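Local coordinates for protein saframycin Mx1 synthetase B (Legionella pneumophila subsp. pneumophila, PDB 3LNV) that belongs to the AMP-binding enzymes of the ANL clan and joins a large AMP-binding region to a smaller C-terminal one, at residues A[69-74]-A[117-122]; A[91-96]-A[170-175]; A[346-351]-A[360-365]. All coordinates share one frame; numbering follows the deposited sequence.

Interaction 1: residues A[69-74]-A[117-122]; sequences LLLFAP and VIVLMI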
loop_
_atom_site.group_PDB
_atom_site.type_symbol
_atom_site.label_atom_id
_atom_site.label_comp_id
_atom_site.label_asym_id
_atom_site.label_seq_id
_atom_site.Cartn_x
_atom_site.Cartn_y
_atom_site.Cartn_z
ATOM N N LEU A 69 18.429 -6.673 -3.825
ATOM C CA LEU A 69 17.121 -6.480 -4.455
ATOM C C LEU A 69 16.261 -7.750 -4.349
ATOM O O LEU A 69 16.759 -8.860 -4.516
ATOM C CB LEU A 69 17.308 -6.098 -5.922
ATOM C CG LEU A 69 16.073 -5.578 -6.664
ATOM C CD1 LEU A 69 15.731 -4.122 -6.278
ATOM C CD2 LEU A 69 16.327 -5.694 -8.159
ATOM N N LEU A 70 14.974 -7.582 -4.076
ATOM C CA LEU A 70 14.072 -8.728 -3.999
ATOM C C LEU A 70 12.936 -8.476 -4.974
ATOM O O LEU A 70 12.201 -7.505 -4.837
ATOM C CB LEU A 70 13.522 -8.906 -2.570
ATOM C CG LEU A 70 14.540 -8.906 -1.424
ATOM C CD1 LEU A 70 13.849 -8.841 -0.045
ATOM C CD2 LEU A 70 15.508 -10.114 -1.496
ATOM N N LEU A 71 12.816 -9.317 -5.987
ATOM C CA LEU A 71 11.632 -9.256 -6.848
ATOM C C LEU A 71 10.436 -9.842 -6.090
ATOM O O LEU A 71 10.251 -11.067 -6.056
ATOM C CB LEU A 71 11.869 -10.047 -8.136
ATOM C CG LEU A 71 12.647 -9.354 -9.240
ATOM C CD1 LEU A 71 12.221 -9.930 -10.555
ATOM C CD2 LEU A 71 12.375 -7.869 -9.217
ATOM N N PHE A 72 9.620 -8.979 -5.476
ATOM C CA PHE A 72 8.677 -9.465 -4.459
ATOM C C PHE A 72 7.399 -10.125 -4.993
ATOM O O PHE A 72 6.288 -9.601 -4.814
ATOM C CB PHE A 72 8.337 -8.370 -3.428
ATOM C CG PHE A 72 8.303 -8.870 -2.007
ATOM C CD1 PHE A 72 7.297 -9.721 -1.583
ATOM C CD2 PHE A 72 9.291 -8.517 -1.108
ATOM C CE1 PHE A 72 7.250 -10.168 -0.307
ATOM C CE2 PHE A 72 9.258 -8.987 0.200
ATOM C CZ PHE A 72 8.234 -9.812 0.600
ATOM N N ALA A 73 7.559 -11.284 -5.631
ATOM C CA ALA A 73 6.426 -12.164 -5.926
ATOM C C ALA A 73 5.740 -12.523 -4.606
ATOM O O ALA A 73 6.397 -13.012 -3.695
ATOM C CB ALA A 73 6.915 -13.418 -6.615
ATOM N N PRO A 74 4.419 -12.270 -4.488
ATOM C CA PRO A 74 3.790 -12.549 -3.187
ATOM C C PRO A 74 3.882 -14.018 -2.835
ATOM O O PRO A 74 3.612 -14.885 -3.658
ATOM C CB PRO A 74 2.326 -12.124 -3.395
ATOM C CG PRO A 74 2.389 -11.103 -4.503
ATOM C CD PRO A 74 3.490 -11.607 -5.424
ATOM N N VAL A 117 24.030 -5.400 -4.787
ATOM C CA VAL A 117 25.107 -6.273 -5.235
ATOM C C VAL A 117 24.587 -7.617 -5.746
ATOM O O VAL A 117 25.271 -8.324 -6.503
ATOM C CB VAL A 117 26.137 -6.526 -4.115
ATOM C CG1 VAL A 117 26.828 -5.220 -3.727
ATOM C CG2 VAL A 117 25.461 -7.137 -2.902
ATOM N N ILE A 118 23.378 -7.964 -5.327
ATOM C CA ILE A 118 22.726 -9.229 -5.715
ATOM C C ILE A 118 21.224 -8.979 -5.817
ATOM O O ILE A 118 20.695 -8.093 -5.120
ATOM C CB ILE A 118 22.978 -10.327 -4.661
ATOM C CG1 ILE A 118 24.448 -10.759 -4.635
ATOM C CG2 ILE A 118 22.090 -11.558 -4.911
ATOM C CD1 ILE A 118 24.835 -11.468 -3.322
ATOM N N VAL A 119 20.540 -9.719 -6.689
ATOM C CA VAL A 119 19.074 -9.734 -6.696
ATOM C C VAL A 119 18.530 -11.156 -6.444
ATOM O O VAL A 119 19.018 -12.134 -7.022
ATOM C CB VAL A 119 18.482 -9.161 -8.023
ATOM C CG1 VAL A 119 19.022 -9.914 -9.218
ATOM C CG2 VAL A 119 16.936 -9.230 -8.010
ATOM N N LEU A 120 17.522 -11.284 -5.585
ATOM C CA LEU A 120 16.905 -12.595 -5.339
ATOM C C LEU A 120 15.533 -12.652 -5.972
ATOM O O LEU A 120 14.799 -11.672 -5.929
ATOM C CB LEU A 120 16.767 -12.861 -3.841
ATOM C CG LEU A 120 17.987 -13.300 -3.053
ATOM C CD1 LEU A 120 19.126 -12.437 -3.422
ATOM C CD2 LEU A 120 17.704 -13.174 -1.544
HETATM N N MSE A 121 15.163 -13.814 -6.508
HETATM C CA MSE A 121 13.854 -13.971 -7.151
HETATM C C MSE A 121 13.485 -15.454 -7.310
HETATM O O MSE A 121 14.353 -16.313 -7.210
HETATM C CB MSE A 121 13.863 -13.295 -8.537
HETATM C CG MSE A 121 14.813 -13.946 -9.539
HETATM SE SE MSE A 121 14.878 -13.039 -11.314
HETATM C CE MSE A 121 15.716 -11.325 -10.809
ATOM N N ILE A 122 12.207 -15.759 -7.557
ATOM C CA ILE A 122 11.806 -17.173 -7.706
ATOM C C ILE A 122 12.206 -17.719 -9.074
ATOM O O ILE A 122 12.354 -16.958 -10.035
ATOM C CB ILE A 122 10.299 -17.394 -7.540
ATOM C CG1 ILE A 122 9.536 -16.664 -8.662
ATOM C CG2 ILE A 122 9.843 -16.974 -6.141
ATOM C CD1 ILE A 122 8.042 -16.953 -8.709
HETATM O O HOH W 1 10.614 -13.493 -7.850
#

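Interaction 2: residues A[91-96]-A[170-175]; sequences IAVPIY and AFLQYT. With POP (pyrophosphate 2-), chain C.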
loop_
_atom_site.group_PDB
_atom_site.type_symbol
_atom_site.label_atom_id
_atom_site.label_comp_id
_atom_site.label_asym_id
_atom_site.label_seq_id
_atom_site.Cartn_x
_atom_site.Cartn_y
_atom_site.Cartn_z
ATOM N N ILE A 91 20.738 -4.612 3.395
ATOM C CA ILE A 91 19.559 -3.778 3.337
ATOM C C ILE A 91 18.667 -4.358 2.253
ATOM O O ILE A 91 19.036 -4.365 1.069
ATOM C CB ILE A 91 19.973 -2.340 2.988
ATOM C CG1 ILE A 91 20.795 -1.742 4.127
ATOM C CG2 ILE A 91 18.773 -1.483 2.713
ATOM C CD1 ILE A 91 21.476 -0.440 3.723
ATOM N N ALA A 92 17.531 -4.915 2.650
ATOM C CA ALA A 92 16.608 -5.465 1.676
ATOM C C ALA A 92 15.973 -4.378 0.823
ATOM O O ALA A 92 15.612 -3.315 1.332
ATOM C CB ALA A 92 15.499 -6.246 2.396
ATOM N N VAL A 93 15.779 -4.661 -0.463
ATOM C CA VAL A 93 15.094 -3.722 -1.344
ATOM C C VAL A 93 13.979 -4.439 -2.115
ATOM O O VAL A 93 14.193 -4.955 -3.209
ATOM C CB VAL A 93 16.069 -3.040 -2.324
ATOM C CG1 VAL A 93 15.339 -1.960 -3.121
ATOM C CG2 VAL A 93 17.289 -2.442 -1.552
ATOM N N PRO A 94 12.786 -4.502 -1.517
ATOM C CA PRO A 94 11.663 -5.237 -2.111
ATOM C C PRO A 94 11.072 -4.455 -3.275
ATOM O O PRO A 94 10.786 -3.266 -3.119
ATOM C CB PRO A 94 10.632 -5.298 -0.970
ATOM C CG PRO A 94 11.324 -4.855 0.238
ATOM C CD PRO A 94 12.507 -4.045 -0.150
ATOM N N ILE A 95 10.901 -5.090 -4.426
ATOM C CA ILE A 95 10.156 -4.417 -5.490
ATOM C C ILE A 95 9.099 -5.309 -6.123
ATOM O O ILE A 95 9.266 -6.515 -6.199
ATOM C CB ILE A 95 11.073 -3.833 -6.585
ATOM C CG1 ILE A 95 11.759 -4.958 -7.371
ATOM C CG2 ILE A 95 12.077 -2.849 -5.965
ATOM C CD1 ILE A 95 12.430 -4.495 -8.654
ATOM N N TYR A 96 8.013 -4.687 -6.558
ATOM C CA TYR A 96 6.977 -5.350 -7.353
ATOM C C TYR A 96 7.649 -5.977 -8.564
ATOM O O TYR A 96 8.354 -5.294 -9.291
ATOM C CB TYR A 96 5.970 -4.276 -7.803
ATOM C CG TYR A 96 4.740 -4.767 -8.546
ATOM C CD1 TYR A 96 3.943 -5.781 -8.020
ATOM C CD2 TYR A 96 4.356 -4.186 -9.757
ATOM C CE1 TYR A 96 2.802 -6.226 -8.687
ATOM C CE2 TYR A 96 3.212 -4.622 -10.435
ATOM C CZ TYR A 96 2.438 -5.647 -9.894
ATOM O OH TYR A 96 1.301 -6.085 -10.546
ATOM N N ALA A 170 17.598 -1.294 7.895
ATOM C CA ALA A 170 17.123 -2.685 7.703
ATOM C C ALA A 170 16.632 -2.890 6.274
ATOM O O ALA A 170 16.957 -3.881 5.616
ATOM C CB ALA A 170 15.989 -2.971 8.689
ATOM N N PHE A 171 15.824 -1.959 5.780
ATOM C CA PHE A 171 15.383 -2.066 4.387
ATOM C C PHE A 171 15.071 -0.729 3.751
ATOM O O PHE A 171 14.898 0.305 4.448
ATOM C CB PHE A 171 14.183 -3.023 4.269
ATOM C CG PHE A 171 12.963 -2.563 5.019
ATOM C CD1 PHE A 171 11.847 -2.113 4.339
ATOM C CD2 PHE A 171 12.928 -2.608 6.403
ATOM C CE1 PHE A 171 10.715 -1.680 5.041
ATOM C CE2 PHE A 171 11.793 -2.182 7.109
ATOM C CZ PHE A 171 10.698 -1.727 6.416
ATOM N N LEU A 172 15.000 -0.714 2.427
ATOM C CA LEU A 172 14.498 0.494 1.773
ATOM C C LEU A 172 13.037 0.272 1.365
ATOM O O LEU A 172 12.691 -0.782 0.856
ATOM C CB LEU A 172 15.318 0.834 0.523
ATOM C CG LEU A 172 16.820 1.087 0.616
ATOM C CD1 LEU A 172 17.394 1.524 -0.757
ATOM C CD2 LEU A 172 17.122 2.144 1.692
ATOM N N GLN A 173 12.172 1.255 1.569
ATOM C CA GLN A 173 10.843 1.135 0.953
ATOM C C GLN A 173 10.557 2.321 0.049
ATOM O O GLN A 173 10.504 3.469 0.495
ATOM C CB GLN A 173 9.695 0.842 1.954
ATOM C CG GLN A 173 9.615 1.700 3.193
ATOM C CD GLN A 173 8.224 1.672 3.890
ATOM O OE1 GLN A 173 7.248 1.090 3.386
ATOM N NE2 GLN A 173 8.135 2.346 5.031
ATOM N N TYR A 174 10.413 2.025 -1.234
ATOM C CA TYR A 174 10.154 3.031 -2.246
ATOM C C TYR A 174 8.727 3.524 -2.243
ATOM O O TYR A 174 7.796 2.731 -2.386
ATOM C CB TYR A 174 10.539 2.498 -3.624
ATOM C CG TYR A 174 12.023 2.529 -3.772
ATOM C CD1 TYR A 174 12.794 1.445 -3.387
ATOM C CD2 TYR A 174 12.662 3.678 -4.213
ATOM C CE1 TYR A 174 14.164 1.489 -3.465
ATOM C CE2 TYR A 174 14.027 3.732 -4.309
ATOM C CZ TYR A 174 14.772 2.641 -3.937
ATOM O OH TYR A 174 16.133 2.697 -4.031
ATOM N N THR A 175 8.559 4.839 -2.095
ATOM C CA THR A 175 7.212 5.412 -1.977
ATOM C C THR A 175 6.308 4.937 -3.121
ATOM O O THR A 175 6.792 4.450 -4.155
ATOM C CB THR A 175 7.220 6.971 -1.829
ATOM O OG1 THR A 175 7.938 7.569 -2.905
ATOM C CG2 THR A 175 7.890 7.377 -0.532
HETATM P P1 POP C . 4.687 9.606 -2.770
HETATM O O1 POP C . 3.810 8.416 -2.434
HETATM O O2 POP C . 5.733 9.249 -3.799
HETATM O O3 POP C . 3.895 10.713 -3.426
HETATM O O POP C . 5.496 10.116 -1.468
HETATM P P2 POP C . 5.103 10.340 0.087
HETATM O O4 POP C . 5.235 9.015 0.870
HETATM O O5 POP C . 3.729 10.932 0.323
HETATM O O6 POP C . 6.114 11.378 0.542
HETATM O O HOH W 2 10.512 -1.032 -1.587
#

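Interaction 3: residues A[346-351]-A[360-365]; sequences KTLTLA and VHFADD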
loop_
_atom_site.group_PDB
_atom_site.type_symbol
_atom_site.label_atom_id
_atom_site.label_comp_id
_atom_site.label_asym_id
_atom_site.label_seq_id
_atom_site.Cartn_x
_atom_site.Cartn_y
_atom_site.Cartn_z
ATOM N N LYS A 346 -15.295 8.841 13.570
ATOM C CA LYS A 346 -15.997 10.116 13.504
ATOM C C LYS A 346 -15.948 10.761 12.117
ATOM O O LYS A 346 -15.026 10.515 11.325
ATOM C CB LYS A 346 -15.391 11.082 14.517
ATOM C CG LYS A 346 -15.387 10.572 15.957
ATOM C CD LYS A 346 -14.039 10.015 16.355
ATOM C CE LYS A 346 -14.081 9.355 17.729
ATOM N NZ LYS A 346 -14.758 10.237 18.736
ATOM N N THR A 347 -16.957 11.587 11.830
ATOM C CA THR A 347 -16.959 12.425 10.652
ATOM C C THR A 347 -17.174 13.895 11.055
ATOM O O THR A 347 -17.594 14.187 12.173
ATOM C CB THR A 347 -18.062 12.027 9.643
ATOM O OG1 THR A 347 -19.356 12.303 10.200
ATOM C CG2 THR A 347 -17.952 10.568 9.245
ATOM N N LEU A 348 -16.865 14.813 10.149
ATOM C CA LEU A 348 -17.196 16.220 10.358
ATOM C C LEU A 348 -17.830 16.713 9.060
ATOM O O LEU A 348 -17.514 16.196 7.985
ATOM C CB LEU A 348 -15.957 17.049 10.738
ATOM C CG LEU A 348 -15.347 16.931 12.152
ATOM C CD1 LEU A 348 -13.998 17.627 12.214
ATOM C CD2 LEU A 348 -16.271 17.473 13.274
ATOM N N THR A 349 -18.759 17.666 9.162
ATOM C CA THR A 349 -19.350 18.277 7.973
ATOM C C THR A 349 -18.821 19.692 7.765
ATOM O O THR A 349 -18.938 20.554 8.645
ATOM C CB THR A 349 -20.903 18.261 8.007
ATOM O OG1 THR A 349 -21.362 16.905 8.097
ATOM C CG2 THR A 349 -21.484 18.905 6.733
ATOM N N LEU A 350 -18.214 19.914 6.603
ATOM C CA LEU A 350 -17.704 21.228 6.238
ATOM C C LEU A 350 -18.650 21.909 5.244
ATOM O O LEU A 350 -19.313 21.238 4.451
ATOM C CB LEU A 350 -16.293 21.117 5.636
ATOM C CG LEU A 350 -15.150 20.997 6.647
ATOM C CD1 LEU A 350 -15.403 19.866 7.651
ATOM C CD2 LEU A 350 -13.801 20.824 5.950
ATOM N N ALA A 351 -18.714 23.238 5.314
ATOM C CA ALA A 351 -19.470 24.045 4.355
ATOM C C ALA A 351 -18.787 24.033 2.993
ATOM O O ALA A 351 -17.601 23.713 2.890
ATOM C CB ALA A 351 -19.608 25.468 4.864
ATOM N N VAL A 360 -11.097 26.208 9.315
ATOM C CA VAL A 360 -12.156 25.317 8.866
ATOM C C VAL A 360 -13.550 25.905 9.045
ATOM O O VAL A 360 -13.922 26.361 10.135
ATOM C CB VAL A 360 -12.090 23.937 9.531
ATOM C CG1 VAL A 360 -13.275 23.098 9.075
ATOM C CG2 VAL A 360 -10.799 23.233 9.156
ATOM N N HIS A 361 -14.292 25.893 7.941
ATOM C CA HIS A 361 -15.653 26.411 7.877
ATOM C C HIS A 361 -16.596 25.217 7.994
ATOM O O HIS A 361 -16.750 24.429 7.053
ATOM C CB HIS A 361 -15.851 27.142 6.543
ATOM C CG HIS A 361 -17.145 27.895 6.431
ATOM N ND1 HIS A 361 -17.913 28.234 7.525
ATOM C CD2 HIS A 361 -17.791 28.394 5.349
ATOM C CE1 HIS A 361 -18.985 28.894 7.120
ATOM N NE2 HIS A 361 -18.934 29.008 5.803
ATOM N N PHE A 362 -17.195 25.070 9.166
ATOM C CA PHE A 362 -18.094 23.947 9.427
ATOM C C PHE A 362 -19.510 24.248 8.949
ATOM O O PHE A 362 -19.865 25.402 8.717
ATOM C CB PHE A 362 -18.088 23.594 10.916
ATOM C CG PHE A 362 -16.767 23.065 11.396
ATOM C CD1 PHE A 362 -16.358 21.789 11.056
ATOM C CD2 PHE A 362 -15.935 23.841 12.184
ATOM C CE1 PHE A 362 -15.132 21.297 11.487
ATOM C CE2 PHE A 362 -14.717 23.354 12.625
ATOM C CZ PHE A 362 -14.315 22.083 12.276
ATOM N N ALA A 363 -20.305 23.203 8.779
ATOM C CA ALA A 363 -21.685 23.371 8.359
ATOM C C ALA A 363 -22.575 22.348 9.050
ATOM O O ALA A 363 -22.088 21.336 9.563
ATOM C CB ALA A 363 -21.800 23.238 6.854
ATOM N N ASP A 364 -23.877 22.626 9.068
ATOM C CA ASP A 364 -24.867 21.673 9.555
ATOM C C ASP A 364 -25.019 20.515 8.568
ATOM O O ASP A 364 -24.809 20.677 7.360
ATOM C CB ASP A 364 -26.217 22.366 9.777
ATOM C CG ASP A 364 -26.262 23.148 11.074
ATOM O OD1 ASP A 364 -25.684 24.256 11.139
ATOM O OD2 ASP A 364 -26.884 22.653 12.042
ATOM N N ASP A 365 -25.380 19.345 9.090
ATOM C CA ASP A 365 -25.492 18.140 8.271
ATOM C C ASP A 365 -26.655 18.237 7.281
ATOM O O ASP A 365 -26.512 18.776 6.178
ATOM C CB ASP A 365 -25.666 16.911 9.167
ATOM C CG ASP A 365 -24.815 16.980 10.429
ATOM O OD1 ASP A 365 -23.594 17.246 10.329
ATOM O OD2 ASP A 365 -25.369 16.775 11.528
#

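Interaction 1: residues A[69-74]-A[117-122]
Leu69 and Leu70 pair with Val119 and Leu120 as neighbouring parallel strands of a mixed, helix-flanked sheet. The tight part is this paired stretch, where the strand axes come within 4.6 Å and diverge by only 22°. Leu69 is bonded through both its main-chain groups: its N donates to Ile118 O, and its O accepts a short, nearly straight bond from Leu120 N (2.8 Å, 168° at the hydrogen). Leu71 N then donates to Leu120 O from almost straight ahead of that carbonyl.

One face carries Leu69, whose CD2 lies 3.6 Å from Val119 CG2, the two side chains running alongside each other. This Val119 methyl is trans to its own backbone N, which swings it over to the leucine. The other face holds Leu70 CD2 against Leu120 CD2 (3.8 Å), under the cover of helix 76-87. Further along, Leu71 CD1 meets the terminal CE of selenomethionine Met121, whose chain bends at its last torsion (67°) to bring that methyl round.

Beyond Leu71 the pairing gives way. Phe72 centres an inverse gamma turn, the chains separate, and in this partly exposed region Ala73 CB and Ile122 CD1 approach only to 4.3 Å. A water spans the gap instead, donating to Leu71 O (3.0 Å) and accepting from Ile122 N (2.8 Å), just ahead of helix 123-129.

Interaction 2: residues A[91-96]-A[170-175]
Ala92 and Leu172 share the strongest backbone bond of this contact, Leu172 N reaching Ala92 O at 2.9 Å with the donor nearly in line with the carbonyl. A longer partner closes the bridge between Ala92 and Phe171: Ala92 N donates to Ala170 O at 3.2 Å, from a position tilted 18° off the carbonyl plane. The strands diverge (28°), and direct pairing stops there, probably in part because Pro94 has no N-H to offer. A water takes over, giving its protons to Pro94 O (2.7 Å) and, at longer range, to Leu172 O, while accepting from Tyr174 N. It thereby serves three main-chain groups.

Outward from the backbone the contact is apolar. Leu172 meets two branched neighbours on one side: its CG touches Ile91 CG2 at 3.8 Å, and its CD1 lies beside Val93 CG2. The other methyl of Val93, turned away from its main-chain N (chi1 -174°), approaches the rim of the Tyr174 ring near its plane, CG1 to CE1 3.7 Å. Tyr174 OH is hydrogen-bonded to Asn113 ND2 of helix 105-114, which holds the far end of the ring. On the opposite strand face Phe171 meets Ala92 through CB alone, its ring leading away to an edge-to-face stack with Phe82.

Strand 169-174, bulged at Ala170 and Phe171 against Val187, thus lies beside the edge strand 91-95 and delivers Thr175, whose OG1 donates to pyrophosphate O2 (2.9 Å), into the Ser/Thr/Gly-rich phosphate-binding loop of ANL enzymes.

Interaction 3: residues A[346-351]-A[360-365]
Leu350 and Phe362 form a single backbone bridge between two chain pieces whose end-to-end directions are 98° apart, with one bond on each side of it: Ala363 N to Thr349 O (3.0 Å) and Ala351 N to His361 O (2.9 Å). Both donors leave the plane of the carbonyl they address, by 39° at Thr349 and 29° at His361, as suits a strand and a loop that cross.

Around this crossing the side chains divide into an aromatic and apolar group and a polar end. The methyl of Ala351 sits over one face of the His361 imidazole, a CH-pi contact 3.7 Å from CB to the ring centroid, and the same CB rests against Ala363 CB. Phe362 turns its ring edge to Thr349 O and lies obliquely to Leu348 CD1 and Leu350 CD1. Val360 CG1, of the same segment, lies over one face of that ring, toward its rim. This methyl also reaches Leu350 CG at 3.7 Å, linking ring and leucine. At the polar end, the buried Thr349 has its OG1 3.2 Å from OD1 of the exposed Asp365, and its CG2 packs near Asp364 O.

His447 meets the Phe362 ring from strand 442-447, and Phe445 of that strand touches both Leu348 and Val360. The arrangement is that of a long connection folded back across the end of strand 347-350: this strand pairs antiparallel with 371-374, and residues 360-365 belong to the loop joining the two.

Interactions 1 and 2 are buried and share a sheet: strand 67-71 lies between 118-121 and 91-95, so interaction 1 sits on one side of it and the edge strand of interaction 2 on the other. They touch directly, Leu71 CD2 packing on Ile95 CD1 at 3.4 Å. Regular parallel pairing with leucine and valine in interaction 1 gives way in interaction 2 to a single bridge, a water and the approach to pyrophosphate. Interaction 3 is only partly buried and on the opposite side of the chain's centre, its centre about 47 Å from that of interaction 1. There a loop crosses a strand, ring contacts add to the apolar packing, and the exposed Asp365 carboxylate lies beside a threonine hydroxyl.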